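Local coordinates for putative transcriptional regulator protein, LacI family (Rhizobium etli, PDB 3MIZ), which probably acts as a DNA-binding transcriptional repressor of the LacI family, with a periplasmic-binding-protein-like domain likely to sense a small-molecule effector, at residues Lys64-Ser68 / His69-Gly73; Leu251-Tyr254 / Asp255-Arg258; Asp121-Arg124 / Tyr125-Arg129. All coordinates share one frame; numbering follows the deposited sequence.

Interaction 1: residues Lys64-Ser68 / His69-Gly73; sequences KMFQS and HRIDG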
ATOM      1  N   LYS A  64      13.314 -18.806  16.540  1.00 21.58           N
ATOM      2  CA  LYS A  64      13.684 -19.113  17.913  1.00 25.28           C
ATOM      3  C   LYS A  64      12.695 -18.406  18.840  1.00 25.98           C
ATOM      4  O   LYS A  64      12.203 -18.989  19.804  1.00 25.81           O
ATOM      5  CB  LYS A  64      15.111 -18.623  18.176  1.00 26.31           C
ATOM      6  CG  LYS A  64      15.888 -19.445  19.177  1.00 31.53           C
ATOM      7  CD  LYS A  64      17.372 -19.096  19.141  1.00 34.06           C
ATOM      8  CE  LYS A  64      17.996 -19.376  17.773  1.00 35.62           C
ATOM      9  NZ  LYS A  64      17.900 -20.814  17.382  1.00 36.93           N
HETATM   10  N   MSE A  65      12.405 -17.145  18.536  1.00 27.40           N
HETATM   11  CA  MSE A  65      11.458 -16.369  19.330  1.00 30.10           C
HETATM   12  C   MSE A  65      10.081 -17.023  19.342  1.00 29.44           C
HETATM   13  O   MSE A  65       9.441 -17.117  20.392  1.00 29.85           O
HETATM   14  CB  MSE A  65      11.334 -14.944  18.780  1.00 33.97           C
HETATM   15  CG  MSE A  65      10.077 -14.207  19.253  1.00 40.34           C
HETATM   16 SE   MSE A  65      10.153 -12.318  18.879  1.00 52.15          SE
HETATM   17  CE  MSE A  65      11.357 -11.852  20.313  1.00 48.09           C
ATOM     18  N   PHE A  66       9.613 -17.465  18.178  1.00 28.62           N
ATOM     19  CA  PHE A  66       8.301 -18.096  18.113  1.00 27.77           C
ATOM     20  C   PHE A  66       8.234 -19.389  18.914  1.00 27.82           C
ATOM     21  O   PHE A  66       7.222 -19.671  19.555  1.00 28.63           O
ATOM     22  CB  PHE A  66       7.880 -18.345  16.660  1.00 28.44           C
ATOM     23  CG  PHE A  66       7.284 -17.134  15.988  1.00 29.22           C
ATOM     24  CD1 PHE A  66       6.573 -16.193  16.729  1.00 29.52           C
ATOM     25  CD2 PHE A  66       7.406 -16.945  14.617  1.00 29.46           C
ATOM     26  CE1 PHE A  66       5.991 -15.082  16.115  1.00 30.93           C
ATOM     27  CE2 PHE A  66       6.825 -15.834  13.995  1.00 29.51           C
ATOM     28  CZ  PHE A  66       6.120 -14.905  14.743  1.00 28.38           C
ATOM     29  N   GLN A  67       9.303 -20.175  18.883  1.00 28.31           N
ATOM     30  CA  GLN A  67       9.319 -21.418  19.642  1.00 31.14           C
ATOM     31  C   GLN A  67       9.194 -21.057  21.117  1.00 31.27           C
ATOM     32  O   GLN A  67       8.386 -21.632  21.840  1.00 31.07           O
ATOM     33  CB  GLN A  67      10.619 -22.193  19.412  1.00 32.39           C
ATOM     34  CG  GLN A  67      10.664 -23.535  20.148  1.00 34.62           C
ATOM     35  CD  GLN A  67      11.935 -24.315  19.873  1.00 35.60           C
ATOM     36  OE1 GLN A  67      13.033 -23.868  20.202  1.00 34.98           O
ATOM     37  NE2 GLN A  67      11.792 -25.487  19.261  1.00 36.43           N
ATOM     38  N   SER A  68       9.994 -20.084  21.539  1.00 31.97           N
ATOM     39  CA  SER A  68       9.997 -19.609  22.919  1.00 33.36           C
ATOM     40  C   SER A  68       8.608 -19.177  23.394  1.00 32.84           C
ATOM     41  O   SER A  68       8.236 -19.414  24.542  1.00 31.73           O
ATOM     42  CB  SER A  68      10.966 -18.431  23.056  1.00 34.46           C
ATOM     43  OG  SER A  68      10.821 -17.788  24.309  1.00 37.71           O
ATOM     44  N   HIS A  69       7.851 -18.545  22.502  1.00 31.65           N
ATOM     45  CA  HIS A  69       6.512 -18.055  22.820  1.00 29.88           C
ATOM     46  C   HIS A  69       5.393 -19.086  22.646  1.00 28.76           C
ATOM     47  O   HIS A  69       4.214 -18.761  22.807  1.00 26.70           O
ATOM     48  CB  HIS A  69       6.214 -16.813  21.977  1.00 30.92           C
ATOM     49  CG  HIS A  69       6.938 -15.583  22.435  1.00 33.60           C
ATOM     50  ND1 HIS A  69       6.567 -14.876  23.558  1.00 34.51           N
ATOM     51  CD2 HIS A  69       8.008 -14.933  21.920  1.00 34.71           C
ATOM     52  CE1 HIS A  69       7.375 -13.841  23.713  1.00 34.61           C
ATOM     53  NE2 HIS A  69       8.258 -13.854  22.732  1.00 35.08           N
ATOM     54  N   ARG A  70       5.768 -20.320  22.322  1.00 27.35           N
ATOM     55  CA  ARG A  70       4.820 -21.422  22.135  1.00 27.09           C
ATOM     56  C   ARG A  70       3.778 -21.220  21.033  1.00 26.35           C
ATOM     57  O   ARG A  70       2.630 -21.642  21.173  1.00 25.08           O
ATOM     58  CB  ARG A  70       4.092 -21.738  23.448  1.00 29.48           C
ATOM     59  CG  ARG A  70       4.984 -21.765  24.686  1.00 34.86           C
ATOM     60  CD  ARG A  70       6.196 -22.665  24.516  1.00 38.85           C
ATOM     61  NE  ARG A  70       7.063 -22.609  25.691  1.00 42.86           N
ATOM     62  CZ  ARG A  70       8.306 -23.084  25.730  1.00 43.77           C
ATOM     63  NH1 ARG A  70       8.836 -23.655  24.655  1.00 43.26           N
ATOM     64  NH2 ARG A  70       9.018 -22.989  26.847  1.00 43.89           N
ATOM     65  N   ILE A  71       4.164 -20.568  19.945  1.00 24.47           N
ATOM     66  CA  ILE A  71       3.244 -20.369  18.828  1.00 23.19           C
ATOM     67  C   ILE A  71       2.823 -21.758  18.331  1.00 20.71           C
ATOM     68  O   ILE A  71       3.644 -22.673  18.283  1.00 20.54           O
ATOM     69  CB  ILE A  71       3.931 -19.603  17.677  1.00 26.03           C
ATOM     70  CG1 ILE A  71       4.274 -18.183  18.134  1.00 28.11           C
ATOM     71  CG2 ILE A  71       3.030 -19.567  16.455  1.00 26.27           C
ATOM     72  CD1 ILE A  71       3.065 -17.374  18.584  1.00 29.52           C
ATOM     73  N   ASP A  72       1.549 -21.914  17.976  1.00 18.77           N
ATOM     74  CA  ASP A  72       1.034 -23.198  17.501  1.00 19.16           C
ATOM     75  C   ASP A  72       1.457 -23.541  16.076  1.00 18.06           C
ATOM     76  O   ASP A  72       1.647 -24.712  15.745  1.00 17.65           O
ATOM     77  CB  ASP A  72      -0.494 -23.237  17.575  1.00 20.51           C
ATOM     78  CG  ASP A  72      -1.010 -23.300  18.995  1.00 23.42           C
ATOM     79  OD1 ASP A  72      -0.236 -23.691  19.896  1.00 21.10           O
ATOM     80  OD2 ASP A  72      -2.200 -22.970  19.200  1.00 23.82           O
ATOM     81  N   GLY A  73       1.591 -22.520  15.235  1.00 15.13           N
ATOM     82  CA  GLY A  73       1.994 -22.747  13.859  1.00 14.10           C
ATOM     83  C   GLY A  73       2.491 -21.464  13.215  1.00 14.04           C
ATOM     84  O   GLY A  73       2.312 -20.377  13.766  1.00 14.39           O
TER
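A Schellman motif closes helix 56-68, and Phe66 and Ile71 make the apolar contact that goes with it. Arg70, at a positive phi of 60°, turns the chain out of the helix. Its N donates to Gln67 O at 3.0 Å, from above the carbonyl plane, while Ile71 N reaches back to Phe66 O at 3.2 Å in an almost straight bond (171°). Between them these two bonds tie down the amides just past the last turn. The reversal brings Ile71 CG1, anti to its own carbonyl carbon, to 3.3 Å from Phe66 CD1; the approach to the ring is oblique. Phe66 also packs on Ile19 of strand 15-20 and on Leu48 of the second subunit, so the motif joins the helix to the sheet and the dimer interface at once. The helical pattern lasts one residue longer at His69, whose N donates to Met65 O at 3.0 Å. Met65, present as selenomethionine, runs alongside His69. On the far side of the imidazole, ND1 hydrogen-bonds ND1 of His69 of the second subunit, the two rings meeting at about 60°. At the CD2 edge, Met65 CG lies in the ring plane, 3.5 Å from His69 CD2.

Interaction 2: residues Leu251-Tyr254 / Asp255-Arg258; sequences LPYY and DLGR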
ATOM      1  N   LEU A 251      -4.793 -11.061  -8.145  1.00 13.92           N
ATOM      2  CA  LEU A 251      -3.998 -12.040  -7.420  1.00 14.10           C
ATOM      3  C   LEU A 251      -4.939 -12.375  -6.268  1.00 14.92           C
ATOM      4  O   LEU A 251      -5.455 -11.470  -5.606  1.00 15.07           O
ATOM      5  CB  LEU A 251      -2.707 -11.408  -6.898  1.00 16.75           C
ATOM      6  CG  LEU A 251      -1.554 -11.210  -7.887  1.00 17.17           C
ATOM      7  CD1 LEU A 251      -0.458 -10.384  -7.213  1.00 19.44           C
ATOM      8  CD2 LEU A 251      -1.011 -12.562  -8.332  1.00 17.92           C
ATOM      9  N   PRO A 252      -5.200 -13.673  -6.031  1.00 14.91           N
ATOM     10  CA  PRO A 252      -6.091 -14.132  -4.962  1.00 13.82           C
ATOM     11  C   PRO A 252      -5.469 -14.070  -3.561  1.00 14.06           C
ATOM     12  O   PRO A 252      -5.520 -15.039  -2.803  1.00 11.32           O
ATOM     13  CB  PRO A 252      -6.416 -15.561  -5.395  1.00 15.38           C
ATOM     14  CG  PRO A 252      -5.110 -16.011  -5.967  1.00 15.43           C
ATOM     15  CD  PRO A 252      -4.681 -14.817  -6.808  1.00 13.48           C
ATOM     16  N   TYR A 253      -4.907 -12.918  -3.219  1.00 13.60           N
ATOM     17  CA  TYR A 253      -4.266 -12.737  -1.925  1.00 14.27           C
ATOM     18  C   TYR A 253      -5.151 -13.038  -0.729  1.00 14.96           C
ATOM     19  O   TYR A 253      -4.763 -13.800   0.152  1.00 10.66           O
ATOM     20  CB  TYR A 253      -3.701 -11.318  -1.801  1.00 16.23           C
ATOM     21  CG  TYR A 253      -2.386 -11.142  -2.522  1.00 18.69           C
ATOM     22  CD1 TYR A 253      -1.522 -12.224  -2.695  1.00 23.67           C
ATOM     23  CD2 TYR A 253      -1.982  -9.898  -2.999  1.00 25.65           C
ATOM     24  CE1 TYR A 253      -0.292 -12.075  -3.321  1.00 25.68           C
ATOM     25  CE2 TYR A 253      -0.739  -9.737  -3.630  1.00 25.96           C
ATOM     26  CZ  TYR A 253       0.094 -10.834  -3.782  1.00 24.35           C
ATOM     27  OH  TYR A 253       1.332 -10.700  -4.371  1.00 31.42           O
ATOM     28  N   TYR A 254      -6.331 -12.431  -0.693  1.00 11.96           N
ATOM     29  CA  TYR A 254      -7.251 -12.650   0.411  1.00 16.03           C
ATOM     30  C   TYR A 254      -7.533 -14.146   0.583  1.00 16.03           C
ATOM     31  O   TYR A 254      -7.456 -14.677   1.696  1.00 16.12           O
ATOM     32  CB  TYR A 254      -8.558 -11.886   0.163  1.00 19.10           C
ATOM     33  CG  TYR A 254      -9.557 -12.018   1.289  1.00 22.23           C
ATOM     34  CD1 TYR A 254      -9.352 -11.377   2.512  1.00 22.64           C
ATOM     35  CD2 TYR A 254     -10.688 -12.817   1.146  1.00 24.67           C
ATOM     36  CE1 TYR A 254     -10.248 -11.538   3.567  1.00 25.92           C
ATOM     37  CE2 TYR A 254     -11.591 -12.982   2.190  1.00 26.43           C
ATOM     38  CZ  TYR A 254     -11.366 -12.343   3.399  1.00 27.43           C
ATOM     39  OH  TYR A 254     -12.249 -12.530   4.443  1.00 28.57           O
ATOM     40  N   ASP A 255      -7.842 -14.826  -0.520  1.00 17.00           N
ATOM     41  CA  ASP A 255      -8.130 -16.257  -0.481  1.00 18.17           C
ATOM     42  C   ASP A 255      -6.898 -17.081  -0.117  1.00 17.77           C
ATOM     43  O   ASP A 255      -7.014 -18.106   0.552  1.00 16.30           O
ATOM     44  CB  ASP A 255      -8.687 -16.742  -1.823  1.00 20.24           C
ATOM     45  CG  ASP A 255     -10.064 -16.176  -2.125  1.00 26.68           C
ATOM     46  OD1 ASP A 255     -10.878 -16.038  -1.184  1.00 26.07           O
ATOM     47  OD2 ASP A 255     -10.334 -15.884  -3.307  1.00 29.51           O
ATOM     48  N   LEU A 256      -5.725 -16.649  -0.574  1.00 15.17           N
ATOM     49  CA  LEU A 256      -4.490 -17.363  -0.241  1.00 15.08           C
ATOM     50  C   LEU A 256      -4.299 -17.356   1.268  1.00 14.02           C
ATOM     51  O   LEU A 256      -3.889 -18.357   1.855  1.00 15.13           O
ATOM     52  CB  LEU A 256      -3.269 -16.713  -0.900  1.00 13.35           C
ATOM     53  CG  LEU A 256      -3.040 -17.006  -2.384  1.00 18.84           C
ATOM     54  CD1 LEU A 256      -1.898 -16.148  -2.916  1.00 20.41           C
ATOM     55  CD2 LEU A 256      -2.727 -18.484  -2.570  1.00 16.57           C
ATOM     56  N   GLY A 257      -4.584 -16.212   1.884  1.00 13.00           N
ATOM     57  CA  GLY A 257      -4.450 -16.087   3.324  1.00 12.29           C
ATOM     58  C   GLY A 257      -5.454 -16.961   4.059  1.00 15.69           C
ATOM     59  O   GLY A 257      -5.089 -17.703   4.969  1.00 14.29           O
ATOM     60  N   ARG A 258      -6.722 -16.888   3.667  1.00 15.22           N
ATOM     61  CA  ARG A 258      -7.741 -17.706   4.316  1.00 17.93           C
ATOM     62  C   ARG A 258      -7.463 -19.193   4.122  1.00 17.52           C
ATOM     63  O   ARG A 258      -7.534 -19.975   5.078  1.00 17.94           O
ATOM     64  CB  ARG A 258      -9.129 -17.371   3.762  1.00 21.11           C
ATOM     65  CG  ARG A 258      -9.594 -15.954   4.043  1.00 24.95           C
ATOM     66  CD  ARG A 258     -11.039 -15.791   3.589  1.00 31.54           C
ATOM     67  NE  ARG A 258     -11.906 -16.776   4.228  1.00 35.86           N
ATOM     68  CZ  ARG A 258     -12.175 -16.791   5.530  1.00 37.93           C
ATOM     69  NH1 ARG A 258     -11.651 -15.871   6.327  1.00 40.35           N
ATOM     70  NH2 ARG A 258     -12.953 -17.735   6.039  1.00 39.57           N
TER
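Tyr254 and Arg258 run side by side and point the same way, one turn apart at the start of helix 253-268. The tyrosine ring leaves the helix with CG anti to the backbone nitrogen (chi1 -178°), which puts one of its faces beneath the aliphatic part of the arginine. Arg258 CG sits over that face, 4.2 Å from the Tyr254 ring centroid in a CH-pi contact, and Arg258 CD comes to 3.2 Å from Tyr254 CE2. A bend at chi3 then lays the guanidinium only 22° from the ring plane. Just before the helix, Pro252, the N-cap residue and centre of an inverse gamma turn, accepts a bond from Leu256 N at 2.8 Å on its carbonyl oxygen. Pro252 CG lies 4.3 Å from Leu256 CG. Leu256 CD1 also touches the edge of the Tyr253 ring at CD1, 3.9 Å away, the two side chains crossing at a slant. On helix 30-42, Asp38 OD2 is hydrogen-bonded to Tyr254 OH, and Arg34 makes a cation-pi contact with the Tyr254 ring. Ring and hydroxyl thus have separate partners; the Asp38 carboxylate, which Arg258 also touches, would probably steady the ring and partly balance the arginine charge.

Interaction 3: residues Asp121-Arg124 / Tyr125-Arg129; sequences DLTR and YLLER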
ATOM      1  N   ASP A 121      -4.681 -15.901 -19.510  1.00 15.70           N
ATOM      2  CA  ASP A 121      -6.077 -15.533 -19.708  1.00 16.75           C
ATOM      3  C   ASP A 121      -6.264 -14.076 -20.103  1.00 18.99           C
ATOM      4  O   ASP A 121      -7.178 -13.742 -20.858  1.00 19.95           O
ATOM      5  CB  ASP A 121      -6.886 -15.836 -18.451  1.00 16.46           C
ATOM      6  CG  ASP A 121      -7.041 -17.322 -18.213  1.00 20.23           C
ATOM      7  OD1 ASP A 121      -6.870 -18.095 -19.182  1.00 20.38           O
ATOM      8  OD2 ASP A 121      -7.343 -17.715 -17.072  1.00 19.70           O
ATOM      9  N   LEU A 122      -5.392 -13.212 -19.598  1.00 17.29           N
ATOM     10  CA  LEU A 122      -5.464 -11.791 -19.900  1.00 17.14           C
ATOM     11  C   LEU A 122      -5.016 -11.570 -21.343  1.00 16.06           C
ATOM     12  O   LEU A 122      -5.579 -10.740 -22.057  1.00 14.58           O
ATOM     13  CB  LEU A 122      -4.573 -11.026 -18.918  1.00 19.57           C
ATOM     14  CG  LEU A 122      -4.845  -9.556 -18.616  1.00 24.21           C
ATOM     15  CD1 LEU A 122      -6.327  -9.303 -18.413  1.00 23.37           C
ATOM     16  CD2 LEU A 122      -4.062  -9.183 -17.368  1.00 25.57           C
ATOM     17  N   THR A 123      -4.021 -12.335 -21.784  1.00 13.86           N
ATOM     18  CA  THR A 123      -3.530 -12.203 -23.151  1.00 15.40           C
ATOM     19  C   THR A 123      -4.609 -12.722 -24.117  1.00 17.57           C
ATOM     20  O   THR A 123      -4.888 -12.096 -25.143  1.00 18.64           O
ATOM     21  CB  THR A 123      -2.202 -12.986 -23.347  1.00 17.62           C
ATOM     22  OG1 THR A 123      -1.202 -12.452 -22.466  1.00 18.27           O
ATOM     23  CG2 THR A 123      -1.702 -12.862 -24.791  1.00 16.70           C
ATOM     24  N   ARG A 124      -5.232 -13.846 -23.777  1.00 17.35           N
ATOM     25  CA  ARG A 124      -6.292 -14.408 -24.623  1.00 17.57           C
ATOM     26  C   ARG A 124      -7.475 -13.436 -24.698  1.00 17.41           C
ATOM     27  O   ARG A 124      -8.157 -13.335 -25.728  1.00 15.91           O
ATOM     28  CB  ARG A 124      -6.776 -15.747 -24.057  1.00 21.22           C
ATOM     29  CG  ARG A 124      -5.751 -16.878 -24.107  1.00 23.98           C
ATOM     30  CD  ARG A 124      -6.258 -18.081 -23.322  1.00 27.48           C
ATOM     31  NE  ARG A 124      -7.581 -18.524 -23.768  1.00 29.84           N
ATOM     32  CZ  ARG A 124      -7.795 -19.404 -24.741  1.00 33.77           C
ATOM     33  NH1 ARG A 124      -6.774 -19.952 -25.389  1.00 34.40           N
ATOM     34  NH2 ARG A 124      -9.038 -19.749 -25.061  1.00 34.95           N
ATOM     35  N   TYR A 125      -7.730 -12.741 -23.595  1.00 17.37           N
ATOM     36  CA  TYR A 125      -8.816 -11.766 -23.529  1.00 18.29           C
ATOM     37  C   TYR A 125      -8.639 -10.735 -24.647  1.00 17.97           C
ATOM     38  O   TYR A 125      -9.577 -10.436 -25.388  1.00 16.76           O
ATOM     39  CB  TYR A 125      -8.812 -11.080 -22.157  1.00 19.77           C
ATOM     40  CG  TYR A 125      -9.798  -9.939 -22.024  1.00 23.02           C
ATOM     41  CD1 TYR A 125      -9.453  -8.645 -22.412  1.00 24.37           C
ATOM     42  CD2 TYR A 125     -11.078 -10.155 -21.519  1.00 23.88           C
ATOM     43  CE1 TYR A 125     -10.358  -7.593 -22.300  1.00 26.10           C
ATOM     44  CE2 TYR A 125     -11.994  -9.107 -21.403  1.00 26.13           C
ATOM     45  CZ  TYR A 125     -11.628  -7.832 -21.794  1.00 26.62           C
ATOM     46  OH  TYR A 125     -12.530  -6.797 -21.680  1.00 27.15           O
ATOM     47  N   LEU A 126      -7.428 -10.204 -24.769  1.00 14.45           N
ATOM     48  CA  LEU A 126      -7.130  -9.225 -25.800  1.00 15.85           C
ATOM     49  C   LEU A 126      -7.221  -9.841 -27.197  1.00 16.82           C
ATOM     50  O   LEU A 126      -7.805  -9.245 -28.100  1.00 16.06           O
ATOM     51  CB  LEU A 126      -5.742  -8.629 -25.567  1.00 13.86           C
ATOM     52  CG  LEU A 126      -5.666  -7.742 -24.320  1.00 11.73           C
ATOM     53  CD1 LEU A 126      -4.230  -7.331 -24.039  1.00 11.14           C
ATOM     54  CD2 LEU A 126      -6.555  -6.500 -24.529  1.00 10.91           C
ATOM     55  N   LEU A 127      -6.656 -11.036 -27.367  1.00 16.89           N
ATOM     56  CA  LEU A 127      -6.676 -11.727 -28.665  1.00 18.27           C
ATOM     57  C   LEU A 127      -8.094 -11.992 -29.159  1.00 20.60           C
ATOM     58  O   LEU A 127      -8.372 -11.903 -30.362  1.00 19.67           O
ATOM     59  CB  LEU A 127      -5.918 -13.057 -28.571  1.00 18.71           C
ATOM     60  CG  LEU A 127      -4.437 -12.944 -28.209  1.00 18.64           C
ATOM     61  CD1 LEU A 127      -3.826 -14.337 -28.030  1.00 21.09           C
ATOM     62  CD2 LEU A 127      -3.712 -12.173 -29.306  1.00 18.86           C
ATOM     63  N   GLU A 128      -8.992 -12.330 -28.241  1.00 22.04           N
ATOM     64  CA  GLU A 128     -10.372 -12.593 -28.616  1.00 24.83           C
ATOM     65  C   GLU A 128     -11.100 -11.276 -28.870  1.00 24.47           C
ATOM     66  O   GLU A 128     -12.235 -11.269 -29.352  1.00 23.83           O
ATOM     67  CB  GLU A 128     -11.081 -13.385 -27.515  1.00 29.74           C
ATOM     68  CG  GLU A 128     -10.357 -14.670 -27.134  1.00 34.09           C
ATOM     69  CD  GLU A 128     -11.118 -15.502 -26.118  1.00 38.00           C
ATOM     70  OE1 GLU A 128     -11.593 -14.933 -25.110  1.00 41.09           O
ATOM     71  OE2 GLU A 128     -11.235 -16.729 -26.323  1.00 41.93           O
ATOM     72  N   ARG A 129     -10.441 -10.165 -28.547  1.00 22.64           N
ATOM     73  CA  ARG A 129     -11.027  -8.841 -28.749  1.00 24.13           C
ATOM     74  C   ARG A 129     -10.396  -8.095 -29.928  1.00 22.40           C
ATOM     75  O   ARG A 129     -10.333  -6.862 -29.928  1.00 24.32           O
ATOM     76  CB  ARG A 129     -10.900  -7.987 -27.480  1.00 27.25           C
ATOM     77  CG  ARG A 129     -11.558  -8.568 -26.226  1.00 33.42           C
ATOM     78  CD  ARG A 129     -13.036  -8.809 -26.417  1.00 37.27           C
ATOM     79  NE  ARG A 129     -13.728  -9.112 -25.162  1.00 40.52           N
ATOM     80  CZ  ARG A 129     -13.480 -10.167 -24.391  1.00 41.35           C
ATOM     81  NH1 ARG A 129     -12.543 -11.046 -24.725  1.00 40.43           N
ATOM     82  NH2 ARG A 129     -14.196 -10.360 -23.291  1.00 42.09           N
TER
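The last turns of helix 115-127 pack against the sheet that holds strand 200-203, in the periplasmic-binding-protein-like domain, and here Thr123 and Leu127 lie side by side along the helix. Successive backbone amides find their acceptors four residues back. Tyr125 N bonds to Asp121 O at 3.0 Å, and Leu126 N makes a long, weak bond to Leu122 O. Leu127 N meets Thr123 O at 3.0 Å in the carbonyl plane, and Glu128 N closes on Arg124 O at 2.8 Å. Arg129 N instead reaches three residues back, to Leu126 O at 2.8 Å, while Leu127 O is taken by Arg132 NH1. The polar side chains are served largely from outside this turn: Thr123 OG1 bonds Ala119 O, Asp121 OD2 bonds Gln117 NE2, and Tyr125 OH is held by Glu286 OE2. With its hydroxyl turned back to the helix, Thr123 presents CG2 to Leu127 CD1 at 4.1 Å, and both residues pack on helix 144-160, Leu127 reaching Phe160. An alanine at Leu127 would take away the branch that meets Thr123 CG2 and Phe160, and is likely to leave Phe160 without this neighbour. On the exposed side, Arg124 and Glu128 attract each other by charge alone, the guanidinium and carboxylate planes 61° apart. No N-H points at Glu128 OE2, which lies well out of the guanidinium plane, and the salt bridge is long, 3.9 Å from Arg124 NH2 to Glu128 OE2.

Interactions 1 and 3 lie on opposite sides of the chain's centre, 47 Å apart between centres, with interaction 2 about 24 Å from each. The first ends a helix beside the parallel sheet of strands 46-51, 15-20, 73-78 and 95-97, and is the one of the three that meets the second subunit. The third sits against the other sheet, beside strand 200-203. Interaction 2 is nearest the middle, where Leu251 and Pro252 rest on Pro113, close before helix 115-127; its nearest atoms are about 9 Å from those of interaction 3. In LacI-family proteins the effector binds in the cleft between two such lobes, and of the three, interaction 2 probably lies nearest that cleft.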